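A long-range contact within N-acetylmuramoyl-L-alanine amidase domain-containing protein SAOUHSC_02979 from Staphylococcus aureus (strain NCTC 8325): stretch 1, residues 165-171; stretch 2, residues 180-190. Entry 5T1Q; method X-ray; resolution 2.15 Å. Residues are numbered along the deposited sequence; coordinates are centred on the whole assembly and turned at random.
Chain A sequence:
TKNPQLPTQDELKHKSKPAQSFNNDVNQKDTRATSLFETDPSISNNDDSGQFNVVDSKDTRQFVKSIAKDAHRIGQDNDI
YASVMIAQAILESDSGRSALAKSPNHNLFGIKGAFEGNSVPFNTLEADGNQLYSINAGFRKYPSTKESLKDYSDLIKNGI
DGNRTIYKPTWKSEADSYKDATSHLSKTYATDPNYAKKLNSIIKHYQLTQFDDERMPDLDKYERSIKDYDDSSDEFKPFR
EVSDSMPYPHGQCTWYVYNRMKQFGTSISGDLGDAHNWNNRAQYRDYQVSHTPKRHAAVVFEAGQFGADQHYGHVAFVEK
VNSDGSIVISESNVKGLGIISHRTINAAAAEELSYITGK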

# COMPACT_ATOMS: atom_id res chain seq x y z
N THR A 165 -4.58 -7.67 26.97
CA THR A 165 -3.24 -8.05 26.58
C THR A 165 -3.17 -8.48 25.11
O THR A 165 -2.24 -9.20 24.72
CB THR A 165 -2.73 -9.18 27.49
OG1 THR A 165 -3.58 -10.32 27.35
CG2 THR A 165 -2.71 -8.72 28.94
N ILE A 166 -4.11 -8.02 24.29
CA ILE A 166 -4.14 -8.39 22.88
C ILE A 166 -2.82 -8.05 22.15
O ILE A 166 -2.41 -8.78 21.27
CB ILE A 166 -5.36 -7.78 22.14
CG1 ILE A 166 -5.51 -8.42 20.74
CG2 ILE A 166 -5.25 -6.26 22.06
CD1 ILE A 166 -6.69 -7.90 19.93
N TYR A 167 -2.15 -6.97 22.55
CA TYR A 167 -0.87 -6.57 21.94
C TYR A 167 0.32 -6.77 22.88
O TYR A 167 1.43 -6.32 22.58
CB TYR A 167 -0.93 -5.12 21.45
CG TYR A 167 -2.01 -4.87 20.43
CD1 TYR A 167 -1.99 -5.52 19.20
CD2 TYR A 167 -3.05 -3.97 20.68
CE1 TYR A 167 -2.98 -5.31 18.25
CE2 TYR A 167 -4.04 -3.74 19.73
CZ TYR A 167 -4.00 -4.42 18.52
OH TYR A 167 -4.99 -4.20 17.57
N LYS A 168 0.11 -7.46 24.01
CA LYS A 168 1.19 -7.73 24.96
C LYS A 168 2.38 -8.47 24.32
O LYS A 168 3.52 -8.14 24.62
CB LYS A 168 0.68 -8.47 26.21
CG LYS A 168 1.76 -8.72 27.27
CD LYS A 168 1.21 -9.32 28.55
CE LYS A 168 2.34 -9.59 29.53
NZ LYS A 168 1.88 -10.07 30.86
N PRO A 169 2.13 -9.45 23.42
CA PRO A 169 3.24 -10.13 22.73
C PRO A 169 4.14 -9.24 21.83
O PRO A 169 5.17 -9.72 21.37
CB PRO A 169 2.53 -11.19 21.88
CG PRO A 169 1.27 -11.47 22.63
CD PRO A 169 0.85 -10.16 23.20
N THR A 170 3.75 -7.99 21.56
CA THR A 170 4.60 -7.09 20.77
C THR A 170 5.51 -6.28 21.68
O THR A 170 6.43 -5.61 21.20
CB THR A 170 3.81 -6.09 19.90
OG1 THR A 170 3.15 -5.13 20.73
CG2 THR A 170 2.80 -6.81 19.00
N TRP A 171 5.24 -6.33 22.99
CA TRP A 171 6.04 -5.62 23.99
C TRP A 171 7.45 -6.15 23.91
O TRP A 171 7.66 -7.34 23.72
CB TRP A 171 5.49 -5.84 25.40
CG TRP A 171 4.14 -5.24 25.68
CD1 TRP A 171 3.24 -4.75 24.76
CD2 TRP A 171 3.47 -5.23 26.94
NE1 TRP A 171 2.09 -4.35 25.40
CE2 TRP A 171 2.20 -4.64 26.74
CE3 TRP A 171 3.83 -5.62 28.24
CZ2 TRP A 171 1.29 -4.44 27.77
CZ3 TRP A 171 2.92 -5.42 29.27
CH2 TRP A 171 1.67 -4.84 29.03
N ASP A 180 9.32 -11.11 16.16
CA ASP A 180 8.35 -11.80 17.00
C ASP A 180 7.14 -10.89 17.15
O ASP A 180 5.99 -11.34 17.08
CB ASP A 180 8.97 -12.15 18.35
CG ASP A 180 10.12 -13.14 18.24
OD1 ASP A 180 9.88 -14.27 17.76
OD2 ASP A 180 11.27 -12.80 18.63
N ALA A 181 7.42 -9.60 17.30
CA ALA A 181 6.38 -8.59 17.45
C ALA A 181 5.54 -8.42 16.18
O ALA A 181 4.31 -8.42 16.25
CB ALA A 181 6.99 -7.27 17.88
N THR A 182 6.18 -8.29 15.03
CA THR A 182 5.44 -8.13 13.77
C THR A 182 4.55 -9.35 13.48
O THR A 182 3.44 -9.19 12.97
CB THR A 182 6.36 -7.84 12.56
OG1 THR A 182 7.27 -8.92 12.37
CG2 THR A 182 7.15 -6.54 12.76
N SER A 183 5.00 -10.56 13.83
CA SER A 183 4.19 -11.77 13.58
C SER A 183 2.90 -11.80 14.41
O SER A 183 1.91 -12.40 13.99
CB SER A 183 4.98 -13.05 13.86
OG SER A 183 5.21 -13.22 15.24
N HIS A 184 2.91 -11.16 15.58
CA HIS A 184 1.71 -11.08 16.42
C HIS A 184 0.75 -9.96 15.99
O HIS A 184 -0.42 -9.96 16.37
CB HIS A 184 2.07 -10.96 17.90
CG HIS A 184 2.61 -12.23 18.48
ND1 HIS A 184 3.96 -12.48 18.62
CD2 HIS A 184 1.98 -13.34 18.93
CE1 HIS A 184 4.14 -13.68 19.15
NE2 HIS A 184 2.95 -14.22 19.35
N LEU A 185 1.24 -9.02 15.20
CA LEU A 185 0.37 -7.97 14.63
C LEU A 185 -0.41 -8.55 13.44
O LEU A 185 -1.44 -8.00 13.04
CB LEU A 185 1.20 -6.76 14.18
CG LEU A 185 1.82 -5.94 15.31
CD1 LEU A 185 2.86 -4.99 14.76
CD2 LEU A 185 0.75 -5.19 16.09
N SER A 186 0.08 -9.68 12.93
CA SER A 186 -0.50 -10.40 11.80
C SER A 186 -2.02 -10.61 11.82
O SER A 186 -2.67 -10.51 10.78
CB SER A 186 0.17 -11.78 11.68
OG SER A 186 -0.32 -12.53 10.58
N LYS A 187 -2.59 -10.90 12.98
CA LYS A 187 -4.04 -11.17 13.07
C LYS A 187 -4.78 -10.35 14.10
O LYS A 187 -5.99 -10.50 14.25
CB LYS A 187 -4.25 -12.69 13.28
CG LYS A 187 -3.97 -13.47 12.00
CD LYS A 187 -3.58 -14.93 12.20
CE LYS A 187 -3.04 -15.49 10.88
NZ LYS A 187 -2.49 -16.87 10.99
N THR A 188 -4.09 -9.43 14.76
CA THR A 188 -4.69 -8.61 15.79
C THR A 188 -4.84 -7.13 15.39
O THR A 188 -5.56 -6.39 16.06
CB THR A 188 -3.83 -8.67 17.06
OG1 THR A 188 -2.49 -8.26 16.75
CG2 THR A 188 -3.79 -10.09 17.61
N TYR A 189 -4.18 -6.73 14.31
CA TYR A 189 -4.19 -5.33 13.89
C TYR A 189 -4.80 -5.10 12.51
O TYR A 189 -5.44 -4.07 12.28
CB TYR A 189 -2.77 -4.80 13.90
CG TYR A 189 -2.69 -3.30 14.04
CD1 TYR A 189 -2.66 -2.71 15.30
CD2 TYR A 189 -2.65 -2.46 12.92
CE1 TYR A 189 -2.58 -1.34 15.45
CE2 TYR A 189 -2.58 -1.09 13.06
CZ TYR A 189 -2.54 -0.53 14.33
OH TYR A 189 -2.46 0.83 14.49
N ALA A 190 -4.57 -6.05 11.59
CA ALA A 190 -5.06 -5.94 10.21
C ALA A 190 -5.49 -7.29 9.64
O ALA A 190 -5.13 -8.35 10.17
CB ALA A 190 -3.98 -5.34 9.33

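The first stretch is compact and turned in on itself. A type I beta turn runs from Thr 165 to Lys 168, with Lys 168 N donating to Thr 165 O at 3.0 Å, and a short 3-10 segment, residues 168-170, begins at the last residue of the turn, Lys 168. Thr 170 N bonds to Tyr 167 O and Trp 171 N to Lys 168 O, each at 3.0 Å. The second stretch enters as helix, and several of its backbone hydrogen bonds are weak, among them Leu 185 N to Ala 181 O at 3.3 Å; farther along, Tyr 189 N still reaches Leu 185 O at 3.3 Å. The two backbones are close at one end of the contact, where the CA atoms of Thr 170 and Ala 181 lie 4.1 Å apart, and more widely spaced at the other, where those of Ile 166 and Thr 188 are 7.1 Å apart.

At the narrow end the small side chain of Ala 181 accompanies the close approach. Thr 170 CB and Ala 181 CB are 3.9 Å apart, and Thr 170 CG2 lies 3.5 Å from Ala 181 O and 3.9 Å from Leu 185 CD2. The methyl group of Thr 170 thus faces the helix, while its hydroxyl serves its own stretch, Thr 170 OG1 donating to Tyr 167 O at 2.8 Å. Beside it, Pro 169 packs over one face of the imidazole: Pro 169 CB is 3.6 Å from the centroid of the His 184 ring and only 13° off the ring normal, a CH-pi contact. A hydrogen bond from His 184 ND1 to Asp 180 O, 2.8 Å long, ties that ring to the preceding helical turn.

Across the wider gap, Tyr 167 supplies the one hydrogen bond between the stretches. Its CA-to-CB bond points sideways, but the long side chain carries the phenol to the other backbone, where Tyr 167 OH donates to Thr 188 O at 2.7 Å. Thr 188 OG1 sits at the edge of the ring, near its plane, 3.3 Å from Tyr 167 CE1, and itself donates to His 184 O at 2.7 Å. Apolar contacts also support the tyrosine: Tyr 167 CD1 is 4.2 Å from Leu 185 CD2, and Tyr 167 CZ is 3.9 Å from Tyr 189 CD1. The two tyrosine rings meet obliquely, their planes at 60° and their centroids 6.0 Å apart. Ile 166 adds a further apolar contact, with its CG1 3.9 Å from Thr 188 CG2. Together the two stretches bury 433 Å² of surface, both sides summed.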